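Local coordinates for protein redox-sensing transcriptional repressor Rex (Thermoanaerobacter ethanolicus, PDB 3WG9) that probably represses transcription by binding DNA as a homodimer, in response to changes in the cellular NADH/NAD(+) redox state, at residues 140-145 with 169-174; 20-25 with 31-36; 5-10 with 53-58; 157-162 with 180-185. All coordinates share one frame; numbering follows the deposited sequence.

Contact 1 of 4, residues 140-145 with 169-174; sequences DFIARN and AGIKAI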
loop_
_atom_site.group_PDB
_atom_site.type_symbol
_atom_site.label_atom_id
_atom_site.label_comp_id
_atom_site.label_asym_id
_atom_site.label_seq_id
_atom_site.Cartn_x
_atom_site.Cartn_y
_atom_site.Cartn_z
ATOM N N ASP B 140 -10.924 4.719 26.998
ATOM C CA ASP B 140 -10.828 3.829 28.139
ATOM C C ASP B 140 -10.280 2.449 27.711
ATOM O O ASP B 140 -9.428 1.870 28.365
ATOM C CB ASP B 140 -12.203 3.681 28.788
ATOM C CG ASP B 140 -12.157 2.757 30.011
ATOM O OD1 ASP B 140 -11.799 3.228 31.115
ATOM O OD2 ASP B 140 -12.465 1.548 29.847
ATOM N N PHE B 141 -10.743 1.962 26.567
ATOM C CA PHE B 141 -10.377 0.624 26.126
ATOM C C PHE B 141 -8.863 0.574 25.847
ATOM O O PHE B 141 -8.180 -0.412 26.174
ATOM C CB PHE B 141 -11.159 0.272 24.855
ATOM C CG PHE B 141 -10.948 -1.128 24.397
ATOM C CD1 PHE B 141 -11.816 -2.141 24.809
ATOM C CD2 PHE B 141 -9.883 -1.433 23.533
ATOM C CE1 PHE B 141 -11.626 -3.451 24.375
ATOM C CE2 PHE B 141 -9.665 -2.735 23.107
ATOM C CZ PHE B 141 -10.538 -3.748 23.526
ATOM N N ILE B 142 -8.354 1.618 25.215
ATOM C CA ILE B 142 -6.916 1.672 24.841
ATOM C C ILE B 142 -6.029 1.515 26.062
ATOM O O ILE B 142 -5.048 0.775 26.037
ATOM C CB ILE B 142 -6.582 2.994 24.092
ATOM C CG1 ILE B 142 -7.108 2.905 22.623
ATOM C CG2 ILE B 142 -5.089 3.293 24.202
ATOM C CD1 ILE B 142 -7.190 4.325 21.967
ATOM N N ALA B 143 -6.363 2.263 27.106
ATOM C CA ALA B 143 -5.582 2.310 28.332
ATOM C C ALA B 143 -5.759 1.009 29.099
ATOM O O ALA B 143 -4.805 0.568 29.681
ATOM C CB ALA B 143 -6.017 3.464 29.220
ATOM N N ARG B 144 -6.953 0.416 29.076
ATOM C CA ARG B 144 -7.211 -0.840 29.810
ATOM C C ARG B 144 -6.592 -2.063 29.146
ATOM O O ARG B 144 -6.267 -3.038 29.828
ATOM C CB ARG B 144 -8.711 -1.130 30.001
ATOM C CG ARG B 144 -9.407 -0.167 30.924
ATOM C CD ARG B 144 -10.245 -0.838 32.020
ATOM N NE ARG B 144 -11.227 -1.813 31.554
ATOM C CZ ARG B 144 -12.307 -2.179 32.250
ATOM N NH1 ARG B 144 -12.574 -1.616 33.425
ATOM N NH2 ARG B 144 -13.147 -3.092 31.762
ATOM N N ASN B 145 -6.470 -2.026 27.824
ATOM C CA ASN B 145 -6.026 -3.199 27.070
ATOM C C ASN B 145 -4.644 -3.106 26.425
ATOM O O ASN B 145 -4.339 -3.884 25.526
ATOM C CB ASN B 145 -7.097 -3.515 26.029
ATOM C CG ASN B 145 -8.403 -3.974 26.679
ATOM O OD1 ASN B 145 -8.508 -5.125 27.031
ATOM N ND2 ASN B 145 -9.362 -3.073 26.881
ATOM N N ALA B 169 -5.317 9.147 24.456
ATOM C CA ALA B 169 -5.458 7.949 25.271
ATOM C C ALA B 169 -4.176 7.145 25.375
ATOM O O ALA B 169 -4.154 6.120 26.071
ATOM C CB ALA B 169 -6.622 7.063 24.807
ATOM N N GLY B 170 -3.110 7.616 24.713
ATOM C CA GLY B 170 -1.827 6.949 24.801
ATOM C C GLY B 170 -1.446 6.010 23.672
ATOM O O GLY B 170 -0.578 5.170 23.829
ATOM N N ILE B 171 -2.152 6.087 22.549
ATOM C CA ILE B 171 -1.820 5.181 21.421
ATOM C C ILE B 171 -0.381 5.406 20.965
ATOM O O ILE B 171 0.149 6.522 21.032
ATOM C CB ILE B 171 -2.821 5.368 20.205
ATOM C CG1 ILE B 171 -2.886 4.078 19.371
ATOM C CG2 ILE B 171 -2.415 6.524 19.275
ATOM C CD1 ILE B 171 -3.827 3.126 19.955
ATOM N N LYS B 172 0.288 4.358 20.490
ATOM C CA LYS B 172 1.709 4.556 20.065
ATOM C C LYS B 172 1.885 4.715 18.560
ATOM O O LYS B 172 2.880 5.279 18.083
ATOM C CB LYS B 172 2.610 3.395 20.514
ATOM C CG LYS B 172 2.589 3.139 22.069
ATOM C CD LYS B 172 3.556 1.951 22.372
ATOM C CE LYS B 172 3.770 1.738 23.888
ATOM N NZ LYS B 172 2.483 1.421 24.563
ATOM N N ALA B 173 0.925 4.191 17.792
ATOM C CA ALA B 173 1.002 4.267 16.334
ATOM C C ALA B 173 -0.406 4.230 15.778
ATOM O O ALA B 173 -1.312 3.581 16.375
ATOM C CB ALA B 173 1.694 3.000 15.840
ATOM N N ILE B 174 -0.529 4.831 14.596
ATOM C CA ILE B 174 -1.751 4.848 13.839
ATOM C C ILE B 174 -1.452 4.399 12.436
ATOM O O ILE B 174 -0.504 4.898 11.770
ATOM C CB ILE B 174 -2.348 6.298 13.806
ATOM C CG1 ILE B 174 -2.899 6.596 15.226
ATOM C CG2 ILE B 174 -3.487 6.371 12.759
ATOM C CD1 ILE B 174 -3.410 8.044 15.387
#
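Residues Ile142 and Ala169 meet where the last turn of helix 138-144 faces the backbone that leaves helix 159-168. In segment 140-145 the helical bonds run as far as Asn145 N to Phe141 O, and Asn145 is the first residue to leave helical geometry. Helix 159-168 ends in a Schellman motif at Gly170, whose phi of 99° would press any CB against the preceding carbonyl oxygen; the chain then turns through Ile171 into strand 173-176. This is the Rossmann fold, in which helices 138-144 and 159-168 pack beside each other against the parallel sheet, and the contact joins the C-terminal ends of both. Ile142 carries it with two branches. Its CG2, anti to the backbone N, reaches Ala169 O at 3.5 Å, a van der Waals approach to the carbonyl. Its other branch ends in CD1, which rests on the methyl of Ala169, 4.0 Å from CB. CD1 also meets Ile171 CD1 at 4.1 Å, the two isoleucine side chains crossing at about a right angle. Leu166 of helix 159-168 touches both isoleucines, and Ile88 of strand 85-90 covers Ile142 from the sheet. Cutting Ile142 back to an alanine removes CG2 and CD1, which would probably cost Ile171 CD1 its partner on helix 138-144, thin the packing on the Ala169 methyl and open a gap between the helix ends. At the end of helix 138-144, the Asn145 amide folds back over the Phe141 ring: ND2 lies 3.2 Å above the ring plane, over its centre, while donating to Phe141 O at 3.0 Å.

Contact 2 of 4, residues 20-25 with 31-36; sequences RYLEEL and KRISSR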
loop_
_atom_site.group_PDB
_atom_site.type_symbol
_atom_site.label_atom_id
_atom_site.label_comp_id
_atom_site.label_asym_id
_atom_site.label_seq_id
_atom_site.Cartn_x
_atom_site.Cartn_y
_atom_site.Cartn_z
ATOM N N ARG B 20 9.624 -10.050 2.240
ATOM C CA ARG B 20 8.563 -10.682 1.435
ATOM C C ARG B 20 9.136 -11.548 0.278
ATOM O O ARG B 20 8.624 -12.611 -0.047
ATOM C CB ARG B 20 7.702 -9.539 0.829
ATOM C CG ARG B 20 6.417 -9.994 0.056
ATOM C CD ARG B 20 5.384 -8.836 -0.127
ATOM N NE ARG B 20 5.977 -7.555 -0.485
ATOM C CZ ARG B 20 6.383 -7.212 -1.711
ATOM N NH1 ARG B 20 6.289 -8.095 -2.691
ATOM N NH2 ARG B 20 6.915 -6.004 -1.983
ATOM N N TYR B 21 10.185 -11.071 -0.370
ATOM C CA TYR B 21 10.826 -11.826 -1.430
ATOM C C TYR B 21 11.532 -13.098 -0.904
ATOM O O TYR B 21 11.338 -14.165 -1.494
ATOM C CB TYR B 21 11.768 -10.972 -2.276
ATOM C CG TYR B 21 12.433 -11.757 -3.381
ATOM C CD1 TYR B 21 11.663 -12.472 -4.303
ATOM C CD2 TYR B 21 13.817 -11.802 -3.508
ATOM C CE1 TYR B 21 12.230 -13.222 -5.310
ATOM C CE2 TYR B 21 14.410 -12.556 -4.543
ATOM C CZ TYR B 21 13.601 -13.259 -5.439
ATOM O OH TYR B 21 14.130 -14.003 -6.474
ATOM N N LEU B 22 12.287 -12.988 0.194
ATOM C CA LEU B 22 12.871 -14.122 0.924
ATOM C C LEU B 22 11.862 -15.158 1.438
ATOM O O LEU B 22 12.154 -16.369 1.492
ATOM C CB LEU B 22 13.703 -13.619 2.101
ATOM C CG LEU B 22 15.076 -13.134 1.602
ATOM C CD1 LEU B 22 15.671 -12.113 2.551
ATOM C CD2 LEU B 22 16.031 -14.297 1.380
ATOM N N GLU B 23 10.706 -14.681 1.894
ATOM C CA GLU B 23 9.631 -15.567 2.302
ATOM C C GLU B 23 9.206 -16.489 1.150
ATOM O O GLU B 23 9.037 -17.695 1.330
ATOM C CB GLU B 23 8.455 -14.738 2.852
ATOM C CG GLU B 23 7.380 -15.558 3.514
ATOM C CD GLU B 23 6.344 -14.639 4.187
ATOM O OE1 GLU B 23 5.296 -14.373 3.567
ATOM O OE2 GLU B 23 6.609 -14.117 5.282
ATOM N N GLU B 24 9.095 -15.937 -0.051
ATOM C CA GLU B 24 8.687 -16.696 -1.217
ATOM C C GLU B 24 9.736 -17.748 -1.578
ATOM O O GLU B 24 9.390 -18.900 -1.818
ATOM C CB GLU B 24 8.424 -15.738 -2.365
ATOM C CG GLU B 24 8.091 -16.361 -3.733
ATOM C CD GLU B 24 7.953 -15.275 -4.804
ATOM O OE1 GLU B 24 8.577 -15.376 -5.889
ATOM O OE2 GLU B 24 7.263 -14.269 -4.524
ATOM N N LEU B 25 11.010 -17.368 -1.539
ATOM C CA LEU B 25 12.125 -18.292 -1.753
ATOM C C LEU B 25 12.175 -19.369 -0.671
ATOM O O LEU B 25 12.444 -20.535 -0.956
ATOM C CB LEU B 25 13.467 -17.533 -1.797
ATOM C CG LEU B 25 13.809 -16.423 -2.801
ATOM C CD1 LEU B 25 15.150 -15.798 -2.438
ATOM C CD2 LEU B 25 13.834 -16.887 -4.259
ATOM N N LYS B 31 17.620 -22.569 -1.173
ATOM C CA LYS B 31 18.556 -22.530 -0.057
ATOM C C LYS B 31 19.368 -21.225 0.011
ATOM O O LYS B 31 19.632 -20.711 1.104
ATOM C CB LYS B 31 19.518 -23.744 -0.080
ATOM C CG LYS B 31 19.099 -24.891 0.860
ATOM C CD LYS B 31 17.579 -24.975 1.029
ATOM C CE LYS B 31 17.148 -25.900 2.194
ATOM N NZ LYS B 31 17.196 -27.365 1.917
ATOM N N ARG B 32 19.800 -20.729 -1.143
ATOM C CA ARG B 32 20.738 -19.624 -1.171
ATOM C C ARG B 32 20.307 -18.637 -2.241
ATOM O O ARG B 32 19.669 -19.024 -3.214
ATOM C CB ARG B 32 22.145 -20.116 -1.498
ATOM C CG ARG B 32 22.931 -20.666 -0.313
ATOM C CD ARG B 32 24.446 -20.670 -0.606
ATOM N NE ARG B 32 25.117 -19.398 -0.288
ATOM C CZ ARG B 32 25.330 -18.965 0.955
ATOM N NH1 ARG B 32 24.918 -19.674 2.006
ATOM N NH2 ARG B 32 25.963 -17.820 1.154
ATOM N N ILE B 33 20.680 -17.372 -2.086
ATOM C CA ILE B 33 20.447 -16.421 -3.160
ATOM C C ILE B 33 21.655 -15.523 -3.276
ATOM O O ILE B 33 22.172 -15.044 -2.275
ATOM C CB ILE B 33 19.137 -15.570 -2.949
ATOM C CG1 ILE B 33 18.956 -14.595 -4.117
ATOM C CG2 ILE B 33 19.177 -14.859 -1.628
ATOM C CD1 ILE B 33 17.544 -14.059 -4.257
ATOM N N SER B 34 22.116 -15.324 -4.503
ATOM C CA SER B 34 23.315 -14.531 -4.743
ATOM C C SER B 34 22.982 -13.036 -4.645
ATOM O O SER B 34 21.804 -12.622 -4.770
ATOM C CB SER B 34 23.880 -14.878 -6.124
ATOM O OG SER B 34 23.137 -14.244 -7.155
ATOM N N SER B 35 24.010 -12.223 -4.434
ATOM C CA SER B 35 23.847 -10.764 -4.336
ATOM C C SER B 35 23.281 -10.173 -5.624
ATOM O O SER B 35 22.431 -9.262 -5.597
ATOM C CB SER B 35 25.211 -10.094 -4.081
ATOM O OG SER B 35 25.206 -9.487 -2.805
ATOM N N ARG B 36 23.769 -10.655 -6.759
ATOM C CA ARG B 36 23.277 -10.084 -7.995
ATOM C C ARG B 36 21.800 -10.496 -8.236
ATOM O O ARG B 36 21.007 -9.674 -8.673
ATOM C CB ARG B 36 24.176 -10.400 -9.192
ATOM C CG ARG B 36 24.155 -11.830 -9.629
ATOM C CD ARG B 36 24.771 -11.991 -11.006
ATOM N NE ARG B 36 24.331 -10.945 -11.925
ATOM C CZ ARG B 36 24.438 -11.010 -13.248
ATOM N NH1 ARG B 36 24.975 -12.078 -13.836
ATOM N NH2 ARG B 36 24.008 -9.997 -13.993
#
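Apolar contacts bring Tyr21, Leu22 and Leu25 of helix 9-27 onto a single side chain, Ile33, on the short strand 32-33. The strand leads into helix 35-42, and both segments belong to the predicted helix-turn-helix region of the winged-helix domain. Ile33 extends its CG1 branch anti to the backbone N (chi1 -180°), which carries CD1 up against both Tyr21 and Leu25. Leu25 CD1 touches Ile33 CD1 at 3.5 Å, tighter than usual for two carbons, and the two side chains cross at about a right angle. Leu25 CD1 also lies 4.0 Å from Ile33 CB, so this methyl touches the isoleucine at both its branch point and its tip. CG2, the other branch of Ile33, faces Leu22 CD2 at 4.4 Å, a looser approach. Leu38 of helix 35-42 also touches Tyr21 and Ile33.

The aromatic contact is oblique. Tyr21 CE2 comes to 3.5 Å from Ile33 CD1. One face of the Tyr21 ring is covered within its own helix by Leu25, whose CG stands 4.1 Å above the plane and offset toward the rim.

Among polar groups, Ser34, at the N-cap of helix 35-42, caps a backbone N farther along that helix, and Ile33 pairs with Tyr66 through the backbone. Glu24, which takes no part in this contact, binds zinc in this protein, though none is bound to this chain, and packs on Asp181 of the second subunit. With polar groups finding partners elsewhere, Arg20 for example with Asp197 of the second subunit, cohesion between helix 9-27 and strand 32-33 here rests on shape and burial.

Contact 3 of 4, residues 5-10 with 53-58; sequences TIVSMA and LNNFGG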
loop_
_atom_site.group_PDB
_atom_site.type_symbol
_atom_site.label_atom_id
_atom_site.label_comp_id
_atom_site.label_asym_id
_atom_site.label_seq_id
_atom_site.Cartn_x
_atom_site.Cartn_y
_atom_site.Cartn_z
ATOM N N THR B 5 13.473 8.495 13.458
ATOM C CA THR B 5 13.964 7.113 13.460
ATOM C C THR B 5 15.495 7.056 13.506
ATOM O O THR B 5 16.134 7.962 12.996
ATOM C CB THR B 5 13.474 6.293 12.218
ATOM O OG1 THR B 5 13.806 6.976 11.001
ATOM C CG2 THR B 5 11.954 6.017 12.261
ATOM N N ILE B 6 16.049 5.964 14.039
ATOM C CA ILE B 6 17.507 5.676 14.002
ATOM C C ILE B 6 17.933 5.447 12.538
ATOM O O ILE B 6 18.819 6.121 12.063
ATOM C CB ILE B 6 17.915 4.479 14.971
ATOM C CG1 ILE B 6 17.626 4.842 16.451
ATOM C CG2 ILE B 6 19.366 4.125 14.822
ATOM C CD1 ILE B 6 17.565 3.640 17.428
ATOM N N VAL B 7 17.189 4.635 11.776
ATOM C CA VAL B 7 17.556 4.303 10.381
ATOM C C VAL B 7 16.631 5.152 9.488
ATOM O O VAL B 7 15.503 5.396 9.870
ATOM C CB VAL B 7 17.401 2.768 10.195
ATOM C CG1 VAL B 7 17.391 2.299 8.750
ATOM C CG2 VAL B 7 18.528 2.067 10.959
ATOM N N SER B 8 17.087 5.603 8.321
ATOM C CA SER B 8 16.234 6.428 7.446
ATOM C C SER B 8 15.016 5.641 6.947
ATOM O O SER B 8 15.030 4.399 6.864
ATOM C CB SER B 8 17.033 6.934 6.255
ATOM O OG SER B 8 17.072 5.942 5.254
ATOM N N MET B 9 13.939 6.365 6.691
ATOM C CA MET B 9 12.702 5.769 6.208
ATOM C C MET B 9 12.925 5.103 4.810
ATOM O O MET B 9 12.298 4.104 4.480
ATOM C CB MET B 9 11.602 6.840 6.126
ATOM C CG MET B 9 10.902 7.114 7.479
ATOM S SD MET B 9 10.118 5.602 8.130
ATOM C CE MET B 9 8.860 5.155 6.948
ATOM N N ALA B 10 13.852 5.613 4.002
ATOM C CA ALA B 10 14.034 5.015 2.678
ATOM C C ALA B 10 14.536 3.601 2.925
ATOM O O ALA B 10 14.090 2.631 2.294
ATOM C CB ALA B 10 15.101 5.837 1.845
ATOM N N LEU B 53 21.394 -3.963 5.277
ATOM C CA LEU B 53 21.539 -4.988 6.285
ATOM C C LEU B 53 22.600 -4.645 7.341
ATOM O O LEU B 53 22.417 -4.945 8.552
ATOM C CB LEU B 53 21.870 -6.348 5.621
ATOM C CG LEU B 53 20.810 -6.798 4.602
ATOM C CD1 LEU B 53 21.141 -7.960 3.657
ATOM C CD2 LEU B 53 19.457 -6.999 5.347
ATOM N N ASN B 54 23.672 -3.976 6.898
ATOM C CA ASN B 54 24.773 -3.709 7.805
ATOM C C ASN B 54 24.378 -2.769 8.936
ATOM O O ASN B 54 25.075 -2.727 9.951
ATOM C CB ASN B 54 25.995 -3.167 7.075
ATOM C CG ASN B 54 27.298 -3.531 7.800
ATOM O OD1 ASN B 54 27.496 -4.681 8.158
ATOM N ND2 ASN B 54 28.145 -2.549 8.055
ATOM N N ASN B 55 23.259 -2.045 8.790
ATOM C CA ASN B 55 22.722 -1.240 9.912
ATOM C C ASN B 55 22.455 -2.079 11.157
ATOM O O ASN B 55 22.390 -1.544 12.285
ATOM C CB ASN B 55 21.398 -0.525 9.560
ATOM C CG ASN B 55 21.578 0.632 8.574
ATOM O OD1 ASN B 55 22.146 1.664 8.917
ATOM N ND2 ASN B 55 21.059 0.468 7.348
ATOM N N PHE B 56 22.261 -3.381 10.949
ATOM C CA PHE B 56 21.740 -4.251 12.005
ATOM C C PHE B 56 22.728 -5.352 12.476
ATOM O O PHE B 56 22.312 -6.361 13.027
ATOM C CB PHE B 56 20.415 -4.891 11.547
ATOM C CG PHE B 56 19.430 -3.881 11.061
ATOM C CD1 PHE B 56 18.781 -3.042 11.967
ATOM C CD2 PHE B 56 19.237 -3.691 9.695
ATOM C CE1 PHE B 56 17.889 -2.050 11.537
ATOM C CE2 PHE B 56 18.346 -2.708 9.233
ATOM C CZ PHE B 56 17.697 -1.874 10.137
ATOM N N GLY B 57 23.998 -5.196 12.146
ATOM C CA GLY B 57 25.023 -6.156 12.569
ATOM C C GLY B 57 25.302 -7.196 11.499
ATOM O O GLY B 57 24.818 -7.079 10.365
ATOM N N GLY B 58 26.115 -8.196 11.850
ATOM C CA GLY B 58 26.283 -9.404 11.024
ATOM C C GLY B 58 25.237 -10.420 11.442
ATOM O O GLY B 58 24.546 -10.209 12.447
#
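Apolar contact between Val7 and the pair Asn55-Phe56 joins the segments, whose closest CA atoms, those of Val7 and Asn55, are 7.6 Å apart. One methyl does the touching: Val7 CG2 lies 4.1 Å from Phe56 CZ and equally far from Asn55 CB. The valine points its CB toward segment 53-58, and CG2, placed anti to its own carbonyl carbon, rests against both residues where they adjoin. It reaches the far end of the phenyl ring obliquely. Asn55 takes part through the carbon of its side chain, and its CB also lies 3.7 Å above one face of the Phe56 ring, offset toward the rim.

The chain here is part of the winged-helix DNA-binding domain. Segment 5-10 opens helix 9-27, segment 53-58 carries the chain out of helix 46-54, at the end of the predicted helix-turn-helix region, and Leu15 of helix 9-27 and Ile78 of helix 68-78 also pack on Phe56.

Hydrogen bonds fix each segment separately. Thr5 OG1 donates to Val7 O at 2.6 Å, tilted 29° from the carbonyl plane, and ties down the loop that carries the valine. Ser8 is the N-cap of helix 9-27, its OG bonded to Val11 N. On the other side, Phe56 N binds Leu53 O at 2.9 Å, and a type I turn from Asn54 to Gly57 is closed by a weak bond from Gly57 N to Asn54 O, while Asn55 ND2 donates to Asp52 O.

The second subunit adds to this packing: its Tyr204 packs on both Val7 and Phe56, and its Glu208 accepts hydrogen bonds from the backbone N of Ile6 and of Val7.

Contact 4 of 4, residues 157-162 with 180-185; sequences DNAQYT and IDLKVP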
loop_
_atom_site.group_PDB
_atom_site.type_symbol
_atom_site.label_atom_id
_atom_site.label_comp_id
_atom_site.label_asym_id
_atom_site.label_seq_id
_atom_site.Cartn_x
_atom_site.Cartn_y
_atom_site.Cartn_z
ATOM N N ASP B 157 -14.693 12.534 7.519
ATOM C CA ASP B 157 -15.537 13.296 8.442
ATOM C C ASP B 157 -14.902 13.606 9.808
ATOM O O ASP B 157 -14.324 14.672 9.995
ATOM C CB ASP B 157 -16.892 12.597 8.628
ATOM C CG ASP B 157 -17.850 12.852 7.469
ATOM O OD1 ASP B 157 -18.546 13.893 7.514
ATOM O OD2 ASP B 157 -17.923 12.013 6.531
ATOM N N ASN B 158 -15.037 12.721 10.788
ATOM C CA ASN B 158 -14.330 12.980 12.044
ATOM C C ASN B 158 -13.018 12.170 12.215
ATOM O O ASN B 158 -12.709 11.722 13.320
ATOM C CB ASN B 158 -15.249 12.908 13.297
ATOM C CG ASN B 158 -16.689 13.380 13.037
ATOM O OD1 ASN B 158 -17.623 12.943 13.722
ATOM N ND2 ASN B 158 -16.879 14.257 12.056
ATOM N N ALA B 159 -12.224 12.041 11.149
ATOM C CA ALA B 159 -10.906 11.411 11.242
ATOM C C ALA B 159 -9.796 12.076 12.072
ATOM O O ALA B 159 -9.126 11.381 12.836
ATOM C CB ALA B 159 -10.357 10.987 9.879
ATOM N N GLN B 160 -9.526 13.359 11.888
ATOM C CA GLN B 160 -8.533 13.993 12.717
ATOM C C GLN B 160 -8.988 13.978 14.187
ATOM O O GLN B 160 -8.190 13.752 15.096
ATOM C CB GLN B 160 -8.297 15.438 12.269
ATOM C CG GLN B 160 -7.240 16.208 13.046
ATOM C CD GLN B 160 -5.847 15.614 12.895
ATOM O OE1 GLN B 160 -5.349 15.443 11.782
ATOM N NE2 GLN B 160 -5.239 15.223 14.025
ATOM N N TYR B 161 -10.287 14.153 14.414
ATOM C CA TYR B 161 -10.775 14.137 15.784
ATOM C C TYR B 161 -10.553 12.733 16.363
ATOM O O TYR B 161 -10.106 12.579 17.498
ATOM C CB TYR B 161 -12.256 14.544 15.826
ATOM C CG TYR B 161 -12.869 14.314 17.187
ATOM C CD1 TYR B 161 -12.392 14.985 18.312
ATOM C CD2 TYR B 161 -13.881 13.369 17.348
ATOM C CE1 TYR B 161 -12.958 14.760 19.577
ATOM C CE2 TYR B 161 -14.447 13.131 18.578
ATOM C CZ TYR B 161 -13.985 13.827 19.683
ATOM O OH TYR B 161 -14.545 13.545 20.889
ATOM N N THR B 162 -10.813 11.705 15.566
ATOM C CA THR B 162 -10.613 10.338 16.018
ATOM C C THR B 162 -9.137 10.102 16.310
ATOM O O THR B 162 -8.812 9.552 17.328
ATOM C CB THR B 162 -11.193 9.312 15.022
ATOM O OG1 THR B 162 -12.593 9.552 14.938
ATOM C CG2 THR B 162 -10.996 7.847 15.523
ATOM N N ILE B 180 -6.173 10.952 3.413
ATOM C CA ILE B 180 -5.759 12.254 3.943
ATOM C C ILE B 180 -4.641 12.136 4.997
ATOM O O ILE B 180 -4.636 11.220 5.803
ATOM C CB ILE B 180 -6.962 12.918 4.585
ATOM C CG1 ILE B 180 -7.804 13.575 3.486
ATOM C CG2 ILE B 180 -6.555 13.907 5.669
ATOM C CD1 ILE B 180 -9.159 14.010 3.991
ATOM N N ASP B 181 -3.697 13.063 4.988
ATOM C CA ASP B 181 -2.565 13.016 5.902
ATOM C C ASP B 181 -2.823 13.705 7.269
ATOM O O ASP B 181 -2.854 14.944 7.387
ATOM C CB ASP B 181 -1.286 13.493 5.203
ATOM C CG ASP B 181 -0.758 12.468 4.177
ATOM O OD1 ASP B 181 -1.483 11.509 3.801
ATOM O OD2 ASP B 181 0.412 12.589 3.761
ATOM N N LEU B 182 -2.986 12.860 8.294
ATOM C CA LEU B 182 -3.347 13.276 9.667
ATOM C C LEU B 182 -2.218 13.975 10.428
ATOM O O LEU B 182 -1.070 13.787 10.094
ATOM C CB LEU B 182 -3.816 12.061 10.466
ATOM C CG LEU B 182 -5.029 11.375 9.853
ATOM C CD1 LEU B 182 -5.326 10.163 10.684
ATOM C CD2 LEU B 182 -6.250 12.280 9.762
ATOM N N LYS B 183 -2.554 14.749 11.453
ATOM C CA LYS B 183 -1.575 15.402 12.305
ATOM C C LYS B 183 -1.490 14.622 13.637
ATOM O O LYS B 183 -2.530 14.463 14.295
ATOM C CB LYS B 183 -2.034 16.820 12.646
ATOM C CG LYS B 183 -2.128 17.778 11.460
ATOM C CD LYS B 183 -1.069 17.508 10.409
ATOM C CE LYS B 183 -1.452 18.187 9.088
ATOM N NZ LYS B 183 -1.816 19.616 9.332
ATOM N N VAL B 184 -0.285 14.188 14.019
ATOM C CA VAL B 184 -0.049 13.551 15.334
ATOM C C VAL B 184 1.264 14.118 15.864
ATOM O O VAL B 184 2.094 14.616 15.092
ATOM C CB VAL B 184 0.103 11.981 15.223
ATOM C CG1 VAL B 184 -1.208 11.312 14.646
ATOM C CG2 VAL B 184 1.237 11.646 14.353
ATOM N N PRO B 185 1.490 13.985 17.177
ATOM C CA PRO B 185 2.729 14.446 17.781
ATOM C C PRO B 185 3.868 13.625 17.208
ATOM O O PRO B 185 3.683 12.471 16.786
ATOM C CB PRO B 185 2.532 14.139 19.285
ATOM C CG PRO B 185 1.053 14.167 19.486
ATOM C CD PRO B 185 0.420 13.718 18.166
#
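Ala159, just after the N-cap residue Asn158, meets Leu182 at the start of helix 159-168, its CB 4.3 Å from Leu182 CD2. Gln160 carries most of the contact. With CG anti to the backbone N (chi1 -178°) and the chain bent at chi2, its amide lies alongside the backbone of Lys183 and bonds it twice: Lys183 N donates to Gln160 OE1 at 2.9 Å, nearly straight at 169°, and Gln160 NE2 donates to Lys183 O at 2.8 Å. Both acceptors are met on a lone pair, which fixes the rotation of the amide, its plane shared with Lys183 O. This pins the loop between strands 173-176 and 189-192 of the Rossmann fold to the helix; the loop includes Asp181, which binds zinc in this protein, though none is bound to this chain. A leucine at Gln160 would probably leave both Lys183 backbone groups without their mates and let the loop shift. NE2 bonds Asp164 too. Thr162, which binds NADH in this protein though none is bound here, packs on Ile154, and its OG1 donates to Asn158 O at 2.7 Å while its N reaches the same oxygen from the opposite face of the carbonyl plane.

How the contacts relate
Along the chain, contacts 2 and 3 come first, sharing helix 9-27: contact 3 starts before contact 2 and ends after it, and their centres lie 19 Å apart in the winged-helix domain. Contacts 1 and 4 follow in the Rossmann domain. Their segments alternate, their centres are 16 Å apart, and they touch through Ile174 CD1 and Val184 CG1 at 4.0 Å. Contact 4 holds the start of helix 159-168, contact 1 its end and the entry into strand 173-176. Contacts 1 and 2 lie on opposite sides of the chain's centre, 38 Å between centres, yet contacts 1, 2 and 3 all touch the second subunit, consistent with dimerisation coupling the DNA-binding and nucleotide-binding domains.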